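Local structure of serpin B3 (Homo sapiens, 4ZK3) at residues G39-G44 with A312-M317; N105-E110 with T172-V177; M243-P248 with F363-P368. The protein belongs to the serpin family of protease inhibitors and, as the psoriasis-associated Pso p27 form, forms a compact structure that builds large aggregates. All coordinates share one frame; numbering follows the deposited sequence.

Interaction 1: G39-G44 with A312-M317; sequences GMVLLG and ADLSGM
Met317 reaches across Gly44 to Val41, linking the short helical turn that begins near Ser315 to the C-terminal part of helix 31-42. From CB the side chain leaves with CG anti to its own carbonyl carbon (chi1 -72°) and then runs fully extended. Met317 CG lies over the bare CA of Gly44 at 3.9 Å, SD passes alongside the tip of Leu174, and Met317 CE ends against the helix backbone, with Val41 CA at 4.0 Å, close also to the Val41 carbonyl. The same valine presents its methyl to Leu314, with Val41 CG1 4.1 Å from Leu314 CD2; the two side chains meet at a slant. Beside these apolar tips, Gly44 comes close to the second segment, its CA 4.0 Å from Gly316 CA. The Gly44 carbonyl points into the turn, where Gly44 O takes a CA-H...O contact from Leu314 CA at 3.2 Å. An Asx turn leads into it: Asp313 OD1 accepts from Ser315 N at 3.0 Å and, through its syn lone pair, from Ser315 OG at 2.6 Å. Two donors thus hold the carboxylate oxygen. Around the contact, Val41 also packs on Ile53 of helix 47-57 and Met317 on Tyr119 of helix 117-127, while strand 174-185 adds Leu174 against Met317 and Leu176 against Val41.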
ATOM      1  N   GLY A  39      -5.243  -4.720  11.313  1.00 22.12           N
ATOM      2  CA  GLY A  39      -4.593  -5.035  12.558  1.00 21.32           C
ATOM      3  C   GLY A  39      -5.357  -4.398  13.697  1.00 23.13           C
ATOM      4  O   GLY A  39      -5.555  -5.012  14.739  1.00 20.69           O
ATOM      5  N   MET A  40      -5.760  -3.135  13.511  1.00 20.61           N
ATOM      6  CA  MET A  40      -6.596  -2.467  14.498  1.00 19.76           C
ATOM      7  C   MET A  40      -7.961  -3.127  14.691  1.00 20.93           C
ATOM      8  O   MET A  40      -8.471  -3.182  15.842  1.00 24.37           O
ATOM      9  CB  MET A  40      -6.805  -1.010  14.126  1.00 19.38           C
ATOM     10  CG  MET A  40      -5.588  -0.111  14.260  1.00 18.91           C
ATOM     11  SD  MET A  40      -6.053   1.644  14.046  1.00 21.25           S
ATOM     12  CE  MET A  40      -6.245   1.697  12.272  1.00 19.85           C
ATOM     13  N   VAL A  41      -8.529  -3.662  13.616  1.00 20.22           N
ATOM     14  CA  VAL A  41      -9.757  -4.485  13.717  1.00 23.32           C
ATOM     15  C   VAL A  41      -9.507  -5.802  14.501  1.00 26.60           C
ATOM     16  O   VAL A  41     -10.242  -6.150  15.415  1.00 24.34           O
ATOM     17  CB  VAL A  41     -10.287  -4.848  12.338  1.00 23.47           C
ATOM     18  CG1 VAL A  41     -11.505  -5.776  12.481  1.00 24.95           C
ATOM     19  CG2 VAL A  41     -10.631  -3.606  11.494  1.00 23.13           C
ATOM     20  N   LEU A  42      -8.414  -6.495  14.180  1.00 27.77           N
ATOM     21  CA  LEU A  42      -8.062  -7.764  14.848  1.00 28.64           C
ATOM     22  C   LEU A  42      -7.969  -7.643  16.357  1.00 31.22           C
ATOM     23  O   LEU A  42      -8.503  -8.463  17.077  1.00 30.15           O
ATOM     24  CB  LEU A  42      -6.703  -8.246  14.325  1.00 28.89           C
ATOM     25  CG  LEU A  42      -6.142  -9.601  14.792  1.00 30.53           C
ATOM     26  CD1 LEU A  42      -7.210 -10.673  14.757  1.00 31.48           C
ATOM     27  CD2 LEU A  42      -4.949  -9.999  13.932  1.00 29.13           C
ATOM     28  N   LEU A  43      -7.260  -6.624  16.835  1.00 26.97           N
ATOM     29  CA  LEU A  43      -7.198  -6.313  18.251  1.00 28.23           C
ATOM     30  C   LEU A  43      -8.564  -6.311  18.956  1.00 27.29           C
ATOM     31  O   LEU A  43      -8.641  -6.535  20.154  1.00 28.92           O
ATOM     32  CB  LEU A  43      -6.526  -4.941  18.406  1.00 30.53           C
ATOM     33  CG  LEU A  43      -5.502  -4.629  19.464  1.00 36.89           C
ATOM     34  CD1 LEU A  43      -4.722  -5.829  19.963  1.00 36.69           C
ATOM     35  CD2 LEU A  43      -4.582  -3.510  18.934  1.00 36.90           C
ATOM     36  N   GLY A  44      -9.657  -6.027  18.270  1.00 26.34           N
ATOM     37  CA  GLY A  44     -10.949  -6.087  18.936  1.00 27.87           C
ATOM     38  C   GLY A  44     -11.797  -7.306  18.574  1.00 28.71           C
ATOM     39  O   GLY A  44     -12.942  -7.424  19.038  1.00 29.82           O
ATOM     40  N   ALA A 312     -20.229 -11.923  13.154  1.00 35.81           N
ATOM     41  CA  ALA A 312     -19.096 -11.088  13.595  1.00 33.39           C
ATOM     42  C   ALA A 312     -18.920 -11.129  15.085  1.00 34.57           C
ATOM     43  O   ALA A 312     -19.896 -10.961  15.825  1.00 38.72           O
ATOM     44  CB  ALA A 312     -19.351  -9.631  13.156  1.00 34.13           C
ATOM     45  N   ASP A 313     -17.708 -11.335  15.564  1.00 31.89           N
ATOM     46  CA  ASP A 313     -17.444 -11.123  16.968  1.00 36.55           C
ATOM     47  C   ASP A 313     -16.303 -10.078  17.124  1.00 35.08           C
ATOM     48  O   ASP A 313     -15.126 -10.421  16.995  1.00 33.10           O
ATOM     49  CB  ASP A 313     -17.103 -12.431  17.687  1.00 36.25           C
ATOM     50  CG  ASP A 313     -16.980 -12.254  19.208  1.00 41.85           C
ATOM     51  OD1 ASP A 313     -16.988 -11.101  19.723  1.00 45.31           O
ATOM     52  OD2 ASP A 313     -16.842 -13.267  19.920  1.00 40.82           O
ATOM     53  N   LEU A 314     -16.715  -8.847  17.461  1.00 34.99           N
ATOM     54  CA  LEU A 314     -15.868  -7.685  17.676  1.00 30.67           C
ATOM     55  C   LEU A 314     -16.145  -7.217  19.071  1.00 33.94           C
ATOM     56  O   LEU A 314     -16.057  -6.019  19.394  1.00 31.01           O
ATOM     57  CB  LEU A 314     -16.270  -6.594  16.675  1.00 31.14           C
ATOM     58  CG  LEU A 314     -15.784  -6.807  15.238  1.00 31.44           C
ATOM     59  CD1 LEU A 314     -16.197  -5.663  14.293  1.00 30.70           C
ATOM     60  CD2 LEU A 314     -14.262  -6.975  15.246  1.00 29.28           C
ATOM     61  N   SER A 315     -16.461  -8.174  19.936  1.00 30.14           N
ATOM     62  CA  SER A 315     -16.829  -7.884  21.313  1.00 31.61           C
ATOM     63  C   SER A 315     -15.635  -7.375  22.087  1.00 31.62           C
ATOM     64  O   SER A 315     -15.780  -6.829  23.213  1.00 33.71           O
ATOM     65  CB  SER A 315     -17.396  -9.152  21.982  1.00 34.11           C
ATOM     66  OG  SER A 315     -16.433 -10.175  22.073  1.00 31.53           O
ATOM     67  N   GLY A 316     -14.434  -7.554  21.522  1.00 26.21           N
ATOM     68  CA  GLY A 316     -13.228  -6.935  22.118  1.00 27.50           C
ATOM     69  C   GLY A 316     -13.168  -5.396  21.980  1.00 25.31           C
ATOM     70  O   GLY A 316     -12.344  -4.706  22.626  1.00 26.12           O
ATOM     71  N   MET A 317     -14.040  -4.861  21.149  1.00 25.06           N
ATOM     72  CA  MET A 317     -14.123  -3.393  20.963  1.00 27.61           C
ATOM     73  C   MET A 317     -15.019  -2.761  22.015  1.00 31.62           C
ATOM     74  O   MET A 317     -14.747  -1.638  22.456  1.00 32.58           O
ATOM     75  CB  MET A 317     -14.662  -3.050  19.600  1.00 25.46           C
ATOM     76  CG  MET A 317     -13.674  -3.317  18.480  1.00 27.31           C
ATOM     77  SD  MET A 317     -14.289  -2.774  16.887  1.00 26.73           S
ATOM     78  CE  MET A 317     -12.984  -3.189  15.761  1.00 26.91           C
TER

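Interaction 2: N105-E110 with T172-V177; sequences NKLFGE and TTLVLV
Leu107 turns CG anti to its backbone N (chi1 170°), whereas Leu176 turns its CG anti to the carbonyl carbon (chi1 -71°), and these different rotamers bring Leu107 CD1 to 3.7 Å from Leu176 CD2. The pair belongs to two neighbouring antiparallel strands, 99-110 and 174-185, of the large central sheet of the serpin fold, sheet A. Leu107 CD1 also touches Leu174 CD1 at 3.6 Å, the two leucines crossing nearly at a right angle, so one methyl bridges two residues of the partner strand. This leucine face is covered by helices 31-42 and 117-127. On the other face Phe108 and Val177 meet: Phe108 CD1 approaches Val177 CG2 at 4.2 Å, and the ring edge is turned to the Val175 carbonyl. Ile147 of helix 140-153 packs on both side chains, and Lys106 carries its ammonium to Glu132 in a salt bridge. The ladder alternates regularly. Lys106 and Val177 exchange two N-H...O bonds, each 2.8 Å between N and O, and Phe108 and Val175 exchange two straighter ones. On its other edge the 172-177 segment forms a classic beta bulge, Thr173 and Leu174 both facing Gly351. Toward 105-110, Glu110 N donates to Thr173 O at 2.9 Å, from above the carbonyl plane, 43° out of it.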
ATOM      1  N   ASN A 105      -2.566   6.302  12.330  1.00 19.31           N
ATOM      2  CA  ASN A 105      -3.739   5.537  12.561  1.00 19.23           C
ATOM      3  C   ASN A 105      -4.682   6.341  13.389  1.00 20.26           C
ATOM      4  O   ASN A 105      -4.269   7.031  14.302  1.00 20.75           O
ATOM      5  CB  ASN A 105      -3.332   4.255  13.315  1.00 18.84           C
ATOM      6  CG  ASN A 105      -2.555   3.327  12.456  1.00 20.25           C
ATOM      7  OD1 ASN A 105      -1.412   2.883  12.772  1.00 21.93           O
ATOM      8  ND2 ASN A 105      -3.127   3.030  11.348  1.00 18.29           N
ATOM      9  N   LYS A 106      -5.967   6.265  13.103  1.00 19.29           N
ATOM     10  CA  LYS A 106      -6.947   6.990  13.873  1.00 21.05           C
ATOM     11  C   LYS A 106      -8.301   6.289  13.965  1.00 19.14           C
ATOM     12  O   LYS A 106      -8.762   5.703  13.025  1.00 18.93           O
ATOM     13  CB  LYS A 106      -7.152   8.415  13.288  1.00 25.02           C
ATOM     14  CG  LYS A 106      -7.938   9.355  14.226  1.00 28.11           C
ATOM     15  CD  LYS A 106      -7.891  10.786  13.732  1.00 29.59           C
ATOM     16  CE  LYS A 106      -8.655  11.739  14.626  1.00 36.18           C
ATOM     17  NZ  LYS A 106      -8.420  13.194  14.300  1.00 35.38           N
ATOM     18  N   LEU A 107      -8.928   6.395  15.138  1.00 20.01           N
ATOM     19  CA  LEU A 107     -10.273   5.958  15.387  1.00 19.72           C
ATOM     20  C   LEU A 107     -11.236   7.149  15.456  1.00 19.01           C
ATOM     21  O   LEU A 107     -11.104   8.034  16.279  1.00 20.39           O
ATOM     22  CB  LEU A 107     -10.332   5.107  16.660  1.00 20.19           C
ATOM     23  CG  LEU A 107     -11.734   4.785  17.180  1.00 22.53           C
ATOM     24  CD1 LEU A 107     -12.578   4.038  16.181  1.00 25.56           C
ATOM     25  CD2 LEU A 107     -11.727   4.008  18.466  1.00 27.09           C
ATOM     26  N   PHE A 108     -12.239   7.133  14.606  1.00 22.31           N
ATOM     27  CA  PHE A 108     -13.317   8.095  14.657  1.00 21.83           C
ATOM     28  C   PHE A 108     -14.537   7.290  15.170  1.00 23.85           C
ATOM     29  O   PHE A 108     -15.021   6.371  14.515  1.00 24.80           O
ATOM     30  CB  PHE A 108     -13.641   8.697  13.297  1.00 23.20           C
ATOM     31  CG  PHE A 108     -12.564   9.591  12.718  1.00 23.45           C
ATOM     32  CD1 PHE A 108     -11.537   9.046  11.906  1.00 25.38           C
ATOM     33  CD2 PHE A 108     -12.569  10.945  12.927  1.00 25.22           C
ATOM     34  CE1 PHE A 108     -10.532   9.850  11.363  1.00 23.86           C
ATOM     35  CE2 PHE A 108     -11.577  11.757  12.354  1.00 23.98           C
ATOM     36  CZ  PHE A 108     -10.578  11.203  11.577  1.00 24.68           C
ATOM     37  N   GLY A 109     -15.016   7.622  16.363  1.00 24.62           N
ATOM     38  CA  GLY A 109     -16.184   6.941  16.874  1.00 23.26           C
ATOM     39  C   GLY A 109     -17.349   7.846  17.113  1.00 22.63           C
ATOM     40  O   GLY A 109     -17.178   9.020  17.384  1.00 23.29           O
ATOM     41  N   GLU A 110     -18.540   7.264  17.071  1.00 24.60           N
ATOM     42  CA  GLU A 110     -19.729   7.988  17.454  1.00 25.77           C
ATOM     43  C   GLU A 110     -19.571   8.585  18.855  1.00 29.49           C
ATOM     44  O   GLU A 110     -19.098   7.935  19.801  1.00 28.88           O
ATOM     45  CB  GLU A 110     -20.958   7.116  17.291  1.00 27.05           C
ATOM     46  CG  GLU A 110     -22.170   7.625  18.067  1.00 30.21           C
ATOM     47  CD  GLU A 110     -22.673   8.990  17.647  1.00 30.73           C
ATOM     48  OE1 GLU A 110     -22.524   9.378  16.466  1.00 33.42           O
ATOM     49  OE2 GLU A 110     -23.213   9.672  18.520  1.00 33.72           O
ATOM     50  N   THR A 172     -23.740   4.600  11.791  1.00 36.72           N
ATOM     51  CA  THR A 172     -22.286   4.299  11.839  1.00 31.74           C
ATOM     52  C   THR A 172     -21.769   4.563  13.206  1.00 30.72           C
ATOM     53  O   THR A 172     -22.072   5.589  13.776  1.00 29.02           O
ATOM     54  CB  THR A 172     -21.529   5.136  10.791  1.00 29.92           C
ATOM     55  OG1 THR A 172     -21.889   4.638   9.507  1.00 30.35           O
ATOM     56  CG2 THR A 172     -20.011   4.978  10.901  1.00 31.54           C
ATOM     57  N   THR A 173     -21.001   3.629  13.787  1.00 31.35           N
ATOM     58  CA  THR A 173     -20.418   3.930  15.094  1.00 32.53           C
ATOM     59  C   THR A 173     -18.878   4.020  15.156  1.00 26.41           C
ATOM     60  O   THR A 173     -18.360   4.551  16.132  1.00 27.71           O
ATOM     61  CB  THR A 173     -20.912   2.954  16.162  1.00 33.75           C
ATOM     62  OG1 THR A 173     -20.608   1.619  15.746  1.00 34.16           O
ATOM     63  CG2 THR A 173     -22.411   3.191  16.413  1.00 34.87           C
ATOM     64  N   LEU A 174     -18.195   3.523  14.117  1.00 30.49           N
ATOM     65  CA  LEU A 174     -16.736   3.354  14.085  1.00 29.13           C
ATOM     66  C   LEU A 174     -16.220   3.496  12.637  1.00 25.00           C
ATOM     67  O   LEU A 174     -16.714   2.854  11.748  1.00 23.43           O
ATOM     68  CB  LEU A 174     -16.419   1.948  14.626  1.00 33.49           C
ATOM     69  CG  LEU A 174     -15.032   1.382  14.322  1.00 35.68           C
ATOM     70  CD1 LEU A 174     -14.257   0.952  15.546  1.00 40.02           C
ATOM     71  CD2 LEU A 174     -15.141   0.207  13.392  1.00 35.00           C
ATOM     72  N   VAL A 175     -15.248   4.375  12.428  1.00 23.61           N
ATOM     73  CA  VAL A 175     -14.390   4.338  11.229  1.00 23.69           C
ATOM     74  C   VAL A 175     -12.911   4.334  11.707  1.00 19.44           C
ATOM     75  O   VAL A 175     -12.439   5.233  12.415  1.00 19.44           O
ATOM     76  CB  VAL A 175     -14.617   5.527  10.309  1.00 24.21           C
ATOM     77  CG1 VAL A 175     -13.667   5.512   9.100  1.00 25.11           C
ATOM     78  CG2 VAL A 175     -16.092   5.585   9.856  1.00 24.88           C
ATOM     79  N   LEU A 176     -12.201   3.277  11.364  1.00 18.52           N
ATOM     80  CA  LEU A 176     -10.806   3.192  11.657  1.00 19.38           C
ATOM     81  C   LEU A 176     -10.093   3.590  10.385  1.00 20.63           C
ATOM     82  O   LEU A 176     -10.449   3.129   9.301  1.00 20.47           O
ATOM     83  CB  LEU A 176     -10.460   1.780  12.040  1.00 21.09           C
ATOM     84  CG  LEU A 176     -10.981   1.325  13.399  1.00 19.79           C
ATOM     85  CD1 LEU A 176     -10.966  -0.180  13.531  1.00 22.49           C
ATOM     86  CD2 LEU A 176     -10.092   1.877  14.458  1.00 21.39           C
ATOM     87  N   VAL A 177      -9.059   4.414  10.508  1.00 19.18           N
ATOM     88  CA  VAL A 177      -8.381   4.917   9.350  1.00 20.25           C
ATOM     89  C   VAL A 177      -6.882   4.825   9.493  1.00 18.06           C
ATOM     90  O   VAL A 177      -6.387   5.095  10.539  1.00 17.25           O
ATOM     91  CB  VAL A 177      -8.834   6.365   9.052  1.00 22.02           C
ATOM     92  CG1 VAL A 177      -8.175   6.843   7.784  1.00 22.52           C
ATOM     93  CG2 VAL A 177     -10.336   6.397   8.864  1.00 23.27           C
TER

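Interaction 3: M243-P248 with F363-P368; sequences MIVLLP and FHCNHP
Leu247 stands between two rings and gives each a methyl. Leu247 CD2 sits directly over the centre of the Phe363 ring, 4.1 Å from its centroid, while CD1 lies over the His367 imidazole, displaced toward the rim. Below the branch point, Leu247 CB meets Phe363 CZ at 3.5 Å. Val245 CG1 meets the edge of the phenyl ring, in its plane, 3.5 Å from Phe363 CE2, and also touches Cys365 SG. His367 holds CG between its backbone N and carbonyl carbon (chi1 55°), which brings the ring to Pro248 O. The imidazole is gripped at both nitrogens, each acceptor close to the ring plane. His367 NE2 donates to Pro248 O at 2.8 Å, with an N-H...O angle of 162°. His367 ND1 donates to Asn366 OD1 at 3.0 Å. An inverse gamma turn centred on Cys365 turns the chain between His364 and Asn366, ahead of His367. Farther out, strand 241-248 is held between strands 229-235 and 369-375 of sheet B, and Phe363 packs on Val280 and Leu282 of strand 276-294, so the contact joins sheet B to the strand that follows the reactive loop. With both ring nitrogens donating, His367 is consistent with a protonated imidazolium, as a low-pH crystal would allow, its rotation fixed by two acceptors.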
ATOM      1  N   MET A 243      13.108   2.328  -4.778  1.00 19.27           N
ATOM      2  CA  MET A 243      12.035   1.919  -5.663  1.00 19.03           C
ATOM      3  C   MET A 243      12.655   0.781  -6.452  1.00 20.06           C
ATOM      4  O   MET A 243      13.726   0.949  -7.023  1.00 21.13           O
ATOM      5  CB  MET A 243      11.586   3.010  -6.631  1.00 18.51           C
ATOM      6  CG  MET A 243      10.555   2.498  -7.657  1.00 20.51           C
ATOM      7  SD  MET A 243       9.707   3.711  -8.686  1.00 21.19           S
ATOM      8  CE  MET A 243       8.522   4.463  -7.579  1.00 21.31           C
ATOM      9  N   ILE A 244      11.991  -0.350  -6.443  1.00 20.24           N
ATOM     10  CA  ILE A 244      12.451  -1.541  -7.219  1.00 21.77           C
ATOM     11  C   ILE A 244      11.540  -1.647  -8.412  1.00 21.48           C
ATOM     12  O   ILE A 244      10.313  -1.510  -8.249  1.00 19.49           O
ATOM     13  CB  ILE A 244      12.267  -2.822  -6.408  1.00 22.81           C
ATOM     14  CG1 ILE A 244      13.048  -2.727  -5.124  1.00 26.61           C
ATOM     15  CG2 ILE A 244      12.627  -4.078  -7.229  1.00 24.70           C
ATOM     16  CD1 ILE A 244      14.457  -2.312  -5.288  1.00 27.32           C
ATOM     17  N   VAL A 245      12.096  -1.922  -9.583  1.00 20.23           N
ATOM     18  CA  VAL A 245      11.289  -2.037 -10.813  1.00 21.98           C
ATOM     19  C   VAL A 245      11.596  -3.387 -11.488  1.00 22.56           C
ATOM     20  O   VAL A 245      12.755  -3.793 -11.544  1.00 23.20           O
ATOM     21  CB  VAL A 245      11.604  -0.893 -11.811  1.00 19.99           C
ATOM     22  CG1 VAL A 245      10.853  -1.063 -13.122  1.00 20.47           C
ATOM     23  CG2 VAL A 245      11.293   0.468 -11.237  1.00 19.94           C
ATOM     24  N   LEU A 246      10.550  -4.054 -11.945  1.00 23.38           N
ATOM     25  CA  LEU A 246      10.641  -5.314 -12.674  1.00 24.88           C
ATOM     26  C   LEU A 246      10.050  -5.135 -14.048  1.00 25.93           C
ATOM     27  O   LEU A 246       8.833  -4.870 -14.197  1.00 23.59           O
ATOM     28  CB  LEU A 246       9.931  -6.411 -11.902  1.00 27.96           C
ATOM     29  CG  LEU A 246      10.566  -6.765 -10.553  1.00 31.38           C
ATOM     30  CD1 LEU A 246       9.801  -6.102  -9.437  1.00 35.12           C
ATOM     31  CD2 LEU A 246      10.638  -8.273 -10.306  1.00 36.21           C
ATOM     32  N   LEU A 247      10.935  -5.270 -15.057  1.00 26.86           N
ATOM     33  CA  LEU A 247      10.660  -5.009 -16.458  1.00 25.87           C
ATOM     34  C   LEU A 247      10.713  -6.288 -17.305  1.00 28.22           C
ATOM     35  O   LEU A 247      11.776  -6.874 -17.406  1.00 31.51           O
ATOM     36  CB  LEU A 247      11.713  -4.015 -16.973  1.00 26.00           C
ATOM     37  CG  LEU A 247      11.495  -3.570 -18.418  1.00 24.74           C
ATOM     38  CD1 LEU A 247      10.172  -2.809 -18.560  1.00 29.65           C
ATOM     39  CD2 LEU A 247      12.669  -2.746 -18.872  1.00 25.87           C
ATOM     40  N   PRO A 248       9.571  -6.754 -17.853  1.00 28.51           N
ATOM     41  CA  PRO A 248       9.669  -7.941 -18.738  1.00 30.74           C
ATOM     42  C   PRO A 248      10.582  -7.599 -19.923  1.00 31.65           C
ATOM     43  O   PRO A 248      10.564  -6.433 -20.390  1.00 31.54           O
ATOM     44  CB  PRO A 248       8.224  -8.157 -19.210  1.00 30.16           C
ATOM     45  CG  PRO A 248       7.388  -7.510 -18.105  1.00 29.43           C
ATOM     46  CD  PRO A 248       8.182  -6.345 -17.629  1.00 28.26           C
ATOM     47  N   PHE A 363      17.743  -0.546 -19.542  1.00 36.18           N
ATOM     48  CA  PHE A 363      16.517  -0.744 -18.765  1.00 31.06           C
ATOM     49  C   PHE A 363      15.506   0.338 -19.191  1.00 31.36           C
ATOM     50  O   PHE A 363      15.448   1.434 -18.624  1.00 34.18           O
ATOM     51  CB  PHE A 363      16.856  -0.670 -17.256  1.00 30.50           C
ATOM     52  CG  PHE A 363      15.817  -1.271 -16.373  1.00 28.61           C
ATOM     53  CD1 PHE A 363      15.877  -2.593 -16.005  1.00 26.75           C
ATOM     54  CD2 PHE A 363      14.788  -0.486 -15.867  1.00 27.53           C
ATOM     55  CE1 PHE A 363      14.917  -3.136 -15.185  1.00 27.58           C
ATOM     56  CE2 PHE A 363      13.809  -1.027 -15.044  1.00 27.93           C
ATOM     57  CZ  PHE A 363      13.859  -2.360 -14.714  1.00 26.93           C
ATOM     58  N   HIS A 364      14.720   0.028 -20.203  1.00 28.20           N
ATOM     59  CA  HIS A 364      13.855   0.974 -20.827  1.00 27.41           C
ATOM     60  C   HIS A 364      12.440   0.657 -20.552  1.00 27.96           C
ATOM     61  O   HIS A 364      11.881  -0.168 -21.194  1.00 29.85           O
ATOM     62  CB  HIS A 364      14.039   0.927 -22.338  1.00 32.84           C
ATOM     63  CG  HIS A 364      15.340   1.500 -22.800  1.00 34.88           C
ATOM     64  ND1 HIS A 364      15.697   1.561 -24.139  1.00 39.28           N
ATOM     65  CD2 HIS A 364      16.373   2.044 -22.108  1.00 38.55           C
ATOM     66  CE1 HIS A 364      16.894   2.107 -24.248  1.00 35.70           C
ATOM     67  NE2 HIS A 364      17.332   2.407 -23.033  1.00 39.15           N
ATOM     68  N   CYS A 365      11.831   1.394 -19.628  1.00 26.97           N
ATOM     69  CA  CYS A 365      10.461   1.160 -19.228  1.00 26.53           C
ATOM     70  C   CYS A 365       9.452   1.820 -20.187  1.00 28.74           C
ATOM     71  O   CYS A 365       8.808   2.794 -19.818  1.00 24.38           O
ATOM     72  CB  CYS A 365      10.294   1.688 -17.805  1.00 25.81           C
ATOM     73  SG  CYS A 365      11.393   0.853 -16.647  1.00 26.34           S
ATOM     74  N   ASN A 366       9.342   1.275 -21.413  1.00 27.46           N
ATOM     75  CA  ASN A 366       8.458   1.794 -22.407  1.00 27.66           C
ATOM     76  C   ASN A 366       7.422   0.768 -22.747  1.00 29.14           C
ATOM     77  O   ASN A 366       6.855   0.831 -23.824  1.00 30.03           O
ATOM     78  CB  ASN A 366       9.192   2.275 -23.655  1.00 30.91           C
ATOM     79  CG  ASN A 366      10.104   1.215 -24.257  1.00 37.89           C
ATOM     80  OD1 ASN A 366       9.902   0.007 -24.092  1.00 36.32           O
ATOM     81  ND2 ASN A 366      11.092   1.665 -24.970  1.00 41.16           N
ATOM     82  N   HIS A 367       7.164  -0.158 -21.816  1.00 24.11           N
ATOM     83  CA  HIS A 367       6.053  -1.088 -21.910  1.00 27.15           C
ATOM     84  C   HIS A 367       5.798  -1.473 -20.457  1.00 27.22           C
ATOM     85  O   HIS A 367       6.545  -1.009 -19.590  1.00 25.04           O
ATOM     86  CB  HIS A 367       6.395  -2.272 -22.854  1.00 28.72           C
ATOM     87  CG  HIS A 367       7.646  -3.009 -22.490  1.00 31.05           C
ATOM     88  ND1 HIS A 367       8.905  -2.495 -22.714  1.00 29.18           N
ATOM     89  CD2 HIS A 367       7.833  -4.228 -21.925  1.00 31.02           C
ATOM     90  CE1 HIS A 367       9.812  -3.356 -22.284  1.00 29.52           C
ATOM     91  NE2 HIS A 367       9.190  -4.427 -21.835  1.00 29.56           N
ATOM     92  N   PRO A 368       4.747  -2.245 -20.178  1.00 24.61           N
ATOM     93  CA  PRO A 368       4.277  -2.388 -18.826  1.00 26.49           C
ATOM     94  C   PRO A 368       5.281  -2.965 -17.876  1.00 26.82           C
ATOM     95  O   PRO A 368       6.001  -3.904 -18.258  1.00 24.94           O
ATOM     96  CB  PRO A 368       3.108  -3.330 -18.971  1.00 25.71           C
ATOM     97  CG  PRO A 368       2.558  -2.986 -20.277  1.00 26.87           C
ATOM     98  CD  PRO A 368       3.757  -2.725 -21.135  1.00 25.28           C
TER

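How the interactions relate
All three contacts are largely buried, and interactions 1 and 2 form one continuous body: Val41 CG2 rests 4.0 Å from Leu176 CD1, and Met40 CE lies 3.5 Å from Asn105 ND2, so helix 31-42 sits on the leucine face of sheet A. Interaction 3 lies on the opposite side of the chain's centre, its centre about 40 Å from that of interaction 1 and about 39 Å from that of interaction 2. The chemistry changes with place. A backbone ladder carries the strand pair 105-110 with 172-177, apolar tips beside a close glycine-to-glycine backbone approach carry 39-44 with 312-317, and aromatic faces with a histidine side-chain bond carry 243-248 with 363-368.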